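PDB 2RGQ: domain of Unknown Function with a Cystatin-Like Fold from Nostoc punctiforme, which is of unknown function but has a cystatin-like fold and a SnoaL-like domain of the NTF2 clan, and may bind a small molecule in its cone, as some relatives do. Local coordinates for residues B[77-80]-B[85-88]; B[108-113]-B[119-124]. All coordinates share one frame; numbering follows the deposited sequence.

In the fold
Along the chain, helix 6-25 comes first; it packs against one face of the sheet. Strand 69-80 then runs to the hairpin turn that contact 1 closes, pairing 77-80 with 85-88 across four residues. Strand 84-95 leads on to strand 101-114, whose far part enters contact 2. That contact closes the next hairpin, 108-113 with 119-124, across five residues. The two loops follow in series, neither nested nor crossed. The pairing of 84-95 with 101-114 joins the two hairpins: Asp109 N probably bonds to Met87 O and Val111 N to Ala85 O. With it they tie four consecutive antiparallel strands, with 69-80 at the edge within this chain.

Contact 1 (B[77-80]-B[85-88])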
loop_
_atom_site.group_PDB
_atom_site.type_symbol
_atom_site.label_atom_id
_atom_site.label_comp_id
_atom_site.label_asym_id
_atom_site.label_seq_id
_atom_site.Cartn_x
_atom_site.Cartn_y
_atom_site.Cartn_z
ATOM N N ILE B 77 -3.586 -8.143 5.857
ATOM C CA ILE B 77 -4.447 -8.551 6.957
ATOM C C ILE B 77 -3.608 -9.584 7.713
ATOM O O ILE B 77 -3.173 -10.592 7.139
ATOM C CB ILE B 77 -5.753 -9.161 6.523
ATOM C CG1 ILE B 77 -6.537 -8.172 5.615
ATOM C CG2 ILE B 77 -6.570 -9.614 7.785
ATOM C CD1 ILE B 77 -7.844 -8.759 5.125
ATOM N N ILE B 78 -3.429 -9.319 8.995
ATOM C CA ILE B 78 -2.587 -10.137 9.857
ATOM C C ILE B 78 -3.363 -10.657 11.044
ATOM O O ILE B 78 -4.052 -9.891 11.718
ATOM C CB ILE B 78 -1.334 -9.332 10.350
ATOM C CG1 ILE B 78 -0.465 -8.867 9.168
ATOM C CG2 ILE B 78 -0.513 -10.166 11.395
ATOM C CD1 ILE B 78 0.556 -7.780 9.586
ATOM N N GLN B 79 -3.235 -11.954 11.312
ATOM C CA GLN B 79 -3.849 -12.546 12.524
ATOM C C GLN B 79 -2.878 -13.510 13.200
ATOM O O GLN B 79 -2.067 -14.144 12.557
ATOM C CB GLN B 79 -5.210 -13.195 12.276
ATOM C CG GLN B 79 -5.332 -14.231 11.188
ATOM C CD GLN B 79 -5.301 -13.655 9.749
ATOM O OE1 GLN B 79 -5.973 -12.649 9.415
ATOM N NE2 GLN B 79 -4.559 -14.323 8.892
ATOM N N GLY B 80 -2.945 -13.571 14.515
ATOM C CA GLY B 80 -2.055 -14.419 15.266
ATOM C C GLY B 80 -1.877 -13.916 16.675
ATOM O O GLY B 80 -2.756 -13.258 17.229
ATOM N N ALA B 85 1.995 -15.962 13.463
ATOM C CA ALA B 85 0.931 -15.227 12.788
ATOM C C ALA B 85 0.887 -15.604 11.317
ATOM O O ALA B 85 1.766 -16.320 10.795
ATOM C CB ALA B 85 1.101 -13.701 12.982
ATOM N N THR B 86 -0.206 -15.185 10.686
ATOM C CA THR B 86 -0.428 -15.377 9.277
ATOM C C THR B 86 -0.796 -14.029 8.703
ATOM O O THR B 86 -1.439 -13.227 9.385
ATOM C CB THR B 86 -1.527 -16.433 8.985
ATOM O OG1 THR B 86 -2.762 -15.996 9.565
ATOM C CG2 THR B 86 -1.154 -17.765 9.562
HETATM N N MSE B 87 -0.277 -13.735 7.523
HETATM C CA MSE B 87 -0.582 -12.523 6.793
HETATM C C MSE B 87 -1.126 -12.890 5.432
HETATM O O MSE B 87 -0.599 -13.822 4.817
HETATM C CB MSE B 87 0.684 -11.663 6.618
HETATM C CG MSE B 87 0.396 -10.361 5.891
HETATM SE SE MSE B 87 1.862 -9.118 5.930
HETATM C CE MSE B 87 3.262 -10.101 5.170
ATOM N N GLU B 88 -2.162 -12.172 4.960
ATOM C CA GLU B 88 -2.669 -12.293 3.590
ATOM C C GLU B 88 -2.482 -10.915 2.983
ATOM O O GLU B 88 -2.671 -9.908 3.658
ATOM C CB GLU B 88 -4.131 -12.741 3.522
ATOM C CG GLU B 88 -4.410 -14.006 4.279
ATOM C CD GLU B 88 -4.643 -13.780 5.778
ATOM O OE1 GLU B 88 -5.482 -12.935 6.167
ATOM O OE2 GLU B 88 -3.982 -14.467 6.600
HETATM O O HOH W 1 -2.991 -17.261 12.215
#
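This is the turn end of the hairpin made by strands 69-80 and 84-95, where Ile77 pairs with Glu88 and Gln79 with Thr86. Each pair has two backbone hydrogen bonds; Thr86 N to Gln79 O is 2.8 Å. Between them, Ile78 faces Met87, which is present as selenomethionine, at a non-hydrogen-bonded position. Ile78 CG1 lies 3.7 Å from Met87 CG. Met87 CG is anti to the backbone N (chi1 -178°), which sends the chain up from the sheet and past Ile78. In this cystatin-like fold the sheet curves round helix 6-25, and both residues pack on Ile12 of that helix. Cutting Ile78 back to an alanine is likely to open a gap beside Met87 and Ile12. Within this chain strand 69-80 is outermost, and Ile78 N donates to Glu14 OE2 of a second subunit.

On the other face, Gln79 bends at chi2 and lays its amide beside Thr86 and Glu88. Gln79 NE2 donates to Thr86 OG1 at 2.5 Å, close to the amide plane. Gln79 NE2 also comes 2.4 Å from Glu88 OE2; both lengths are doubtfully short. A water links Thr86 OG1 to Gln79 O. At Gly80, a side chain would clash with Ala85 CA.

Contact 2 (B[108-113]-B[119-124]); sequences KDQVRK and YLILRQ
Arg123 grips Asp109 side-on through a two-bond salt bridge. Arg123 NE donates to Asp109 OD1 at 2.8 Å, using the syn lone pair of that oxygen. Arg123 NH2 meets Asp109 OD2 at 3.0 Å, also from the syn side but tilted out of both planes. The carboxylate and guanidinium are nearly coplanar, 7° apart. With CG anti to the backbone N (chi1 166°) and the chain bent at chi3, Arg123 runs beside Asp109, pointing the same way. Both residues are buried. Glu20 of helix 6-25 takes Arg123 NH1 in a second salt bridge, and Phe19 makes a cation-pi contact. Asp109 and Glu20 probably help balance the charge of Arg123.

A water at the strand end accepts from Lys108 NZ and can donate to Gln124 OE1, while Gln124 NE2 is held by Gln42.

The backbones form the hairpin of strands 101-114 and 117-127, part of the curved sheet of this cystatin-like fold. Its regular pairing is broken by a classic beta bulge: Ile121 and Leu122 both face Gln110. Gln110 O accepts from Ile121 N at 2.8 Å and from Leu122 N at 3.2 Å, the second bond being the longer. Beyond the bulge, Arg112 and Tyr119 exchange two backbone bonds.

At the bulge, the side chain of Ile121 starts out toward strand 101-114. Its CD1 sits over one face of the Arg112 guanidinium, toward the rim, and Ile121 CG1 lies 3.5 Å from Arg112 CB. Leu122 lies alongside the Gln110 chain, with Leu122 CB 3.9 Å from Gln110 OE1. On the face turned to helix 6-25, Val111 CG1 touches Leu120 CD2 at 3.9 Å. Val111 also packs on Ile12 and Leu15, and Leu120 on Phe19.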
loop_
_atom_site.group_PDB
_atom_site.type_symbol
_atom_site.label_atom_id
_atom_site.label_comp_id
_atom_site.label_asym_id
_atom_site.label_seq_id
_atom_site.Cartn_x
_atom_site.Cartn_y
_atom_site.Cartn_z
ATOM N N LYS B 108 0.024 -15.510 0.748
ATOM C CA LYS B 108 -0.266 -15.959 2.094
ATOM C C LYS B 108 1.068 -16.251 2.794
ATOM O O LYS B 108 1.849 -17.056 2.303
ATOM C CB LYS B 108 -1.140 -17.213 2.105
ATOM C CG LYS B 108 -1.647 -17.516 3.508
ATOM C CD LYS B 108 -2.213 -18.934 3.697
ATOM C CE LYS B 108 -2.109 -19.304 5.195
ATOM N NZ LYS B 108 -0.662 -19.362 5.678
ATOM N N ASP B 109 1.285 -15.624 3.943
ATOM C CA ASP B 109 2.529 -15.768 4.726
ATOM C C ASP B 109 2.279 -16.355 6.102
ATOM O O ASP B 109 1.306 -16.012 6.758
ATOM C CB ASP B 109 3.230 -14.411 4.900
ATOM C CG ASP B 109 3.683 -13.810 3.588
ATOM O OD1 ASP B 109 4.396 -14.540 2.867
ATOM O OD2 ASP B 109 3.406 -12.601 3.312
ATOM N N GLN B 110 3.097 -17.328 6.498
ATOM C CA GLN B 110 3.109 -17.811 7.876
ATOM C C GLN B 110 4.403 -17.209 8.413
ATOM O O GLN B 110 5.488 -17.387 7.782
ATOM C CB GLN B 110 3.181 -19.320 7.955
ATOM C CG GLN B 110 2.005 -20.048 7.349
ATOM C CD GLN B 110 2.183 -21.547 7.386
ATOM O OE1 GLN B 110 3.197 -22.058 7.878
ATOM N NE2 GLN B 110 1.194 -22.275 6.861
ATOM N N VAL B 111 4.322 -16.506 9.543
ATOM C CA VAL B 111 5.462 -15.826 10.115
ATOM C C VAL B 111 5.639 -16.282 11.571
ATOM O O VAL B 111 4.703 -16.794 12.176
ATOM C CB VAL B 111 5.372 -14.309 10.058
ATOM C CG1 VAL B 111 5.383 -13.815 8.550
ATOM C CG2 VAL B 111 4.164 -13.792 10.901
ATOM N N ARG B 112 6.857 -16.161 12.057
ATOM C CA ARG B 112 7.195 -16.591 13.417
ATOM C C ARG B 112 8.216 -15.668 14.036
ATOM O O ARG B 112 9.131 -15.177 13.347
ATOM C CB ARG B 112 7.729 -18.007 13.376
ATOM C CG ARG B 112 8.011 -18.679 14.742
ATOM C CD ARG B 112 8.519 -20.088 14.537
ATOM N NE ARG B 112 7.536 -20.911 13.808
ATOM C CZ ARG B 112 7.801 -22.014 13.105
ATOM N NH1 ARG B 112 8.997 -22.491 13.037
ATOM N NH2 ARG B 112 6.849 -22.675 12.504
ATOM N N LYS B 113 8.054 -15.445 15.340
ATOM C CA LYS B 113 9.016 -14.649 16.110
ATOM C C LYS B 113 10.034 -15.644 16.655
ATOM O O LYS B 113 9.681 -16.534 17.418
ATOM C CB LYS B 113 8.329 -13.893 17.207
ATOM C CG LYS B 113 9.234 -13.035 18.027
ATOM C CD LYS B 113 8.488 -12.212 19.041
ATOM C CE LYS B 113 7.775 -11.039 18.408
ATOM N NZ LYS B 113 6.751 -10.463 19.376
ATOM N N TYR B 119 10.163 -13.484 11.276
ATOM C CA TYR B 119 10.668 -14.087 10.059
ATOM C C TYR B 119 9.603 -14.807 9.263
ATOM O O TYR B 119 8.627 -15.299 9.825
ATOM C CB TYR B 119 11.686 -15.186 10.398
ATOM C CG TYR B 119 12.916 -14.690 11.044
ATOM C CD1 TYR B 119 13.984 -14.205 10.283
ATOM C CD2 TYR B 119 13.018 -14.657 12.420
ATOM C CE1 TYR B 119 15.132 -13.725 10.898
ATOM C CE2 TYR B 119 14.160 -14.166 13.052
ATOM C CZ TYR B 119 15.214 -13.721 12.294
ATOM O OH TYR B 119 16.307 -13.218 12.958
ATOM N N LEU B 120 9.774 -14.843 7.946
ATOM C CA LEU B 120 8.953 -15.669 7.085
ATOM C C LEU B 120 9.248 -17.172 7.282
ATOM O O LEU B 120 10.409 -17.632 7.120
ATOM C CB LEU B 120 9.222 -15.305 5.607
ATOM C CG LEU B 120 8.743 -13.934 5.109
ATOM C CD1 LEU B 120 9.330 -13.666 3.720
ATOM C CD2 LEU B 120 7.225 -13.856 5.057
ATOM N N ILE B 121 8.220 -17.945 7.639
ATOM C CA ILE B 121 8.323 -19.415 7.681
ATOM C C ILE B 121 7.897 -20.006 6.338
ATOM O O ILE B 121 8.506 -20.958 5.824
ATOM C CB ILE B 121 7.429 -20.037 8.791
ATOM C CG1 ILE B 121 7.879 -19.517 10.178
ATOM C CG2 ILE B 121 7.403 -21.603 8.680
ATOM C CD1 ILE B 121 9.343 -19.840 10.553
ATOM N N LEU B 122 6.792 -19.496 5.808
ATOM C CA LEU B 122 6.296 -19.947 4.540
ATOM C C LEU B 122 5.583 -18.848 3.842
ATOM O O LEU B 122 4.586 -18.333 4.342
ATOM C CB LEU B 122 5.326 -21.122 4.696
ATOM C CG LEU B 122 4.663 -21.635 3.413
ATOM C CD1 LEU B 122 5.696 -22.075 2.383
ATOM C CD2 LEU B 122 3.778 -22.785 3.762
ATOM N N ARG B 123 6.078 -18.490 2.667
ATOM C CA ARG B 123 5.403 -17.527 1.800
ATOM C C ARG B 123 4.907 -18.287 0.581
ATOM O O ARG B 123 5.702 -18.934 -0.118
ATOM C CB ARG B 123 6.333 -16.366 1.436
ATOM C CG ARG B 123 5.779 -15.546 0.276
ATOM C CD ARG B 123 6.505 -14.270 0.057
ATOM N NE ARG B 123 5.895 -13.247 0.902
ATOM C CZ ARG B 123 5.774 -11.967 0.575
ATOM N NH1 ARG B 123 6.257 -11.461 -0.548
ATOM N NH2 ARG B 123 5.143 -11.163 1.403
ATOM N N GLN B 124 3.587 -18.220 0.346
ATOM C CA GLN B 124 2.916 -18.851 -0.790
ATOM C C GLN B 124 2.345 -17.760 -1.673
ATOM O O GLN B 124 1.522 -16.952 -1.216
ATOM C CB GLN B 124 1.805 -19.785 -0.327
ATOM C CG GLN B 124 2.370 -21.060 0.307
ATOM C CD GLN B 124 1.303 -21.925 0.902
ATOM O OE1 GLN B 124 0.585 -21.465 1.766
ATOM N NE2 GLN B 124 1.256 -23.190 0.531
HETATM O O HOH W 2 1.417 -19.532 3.817
#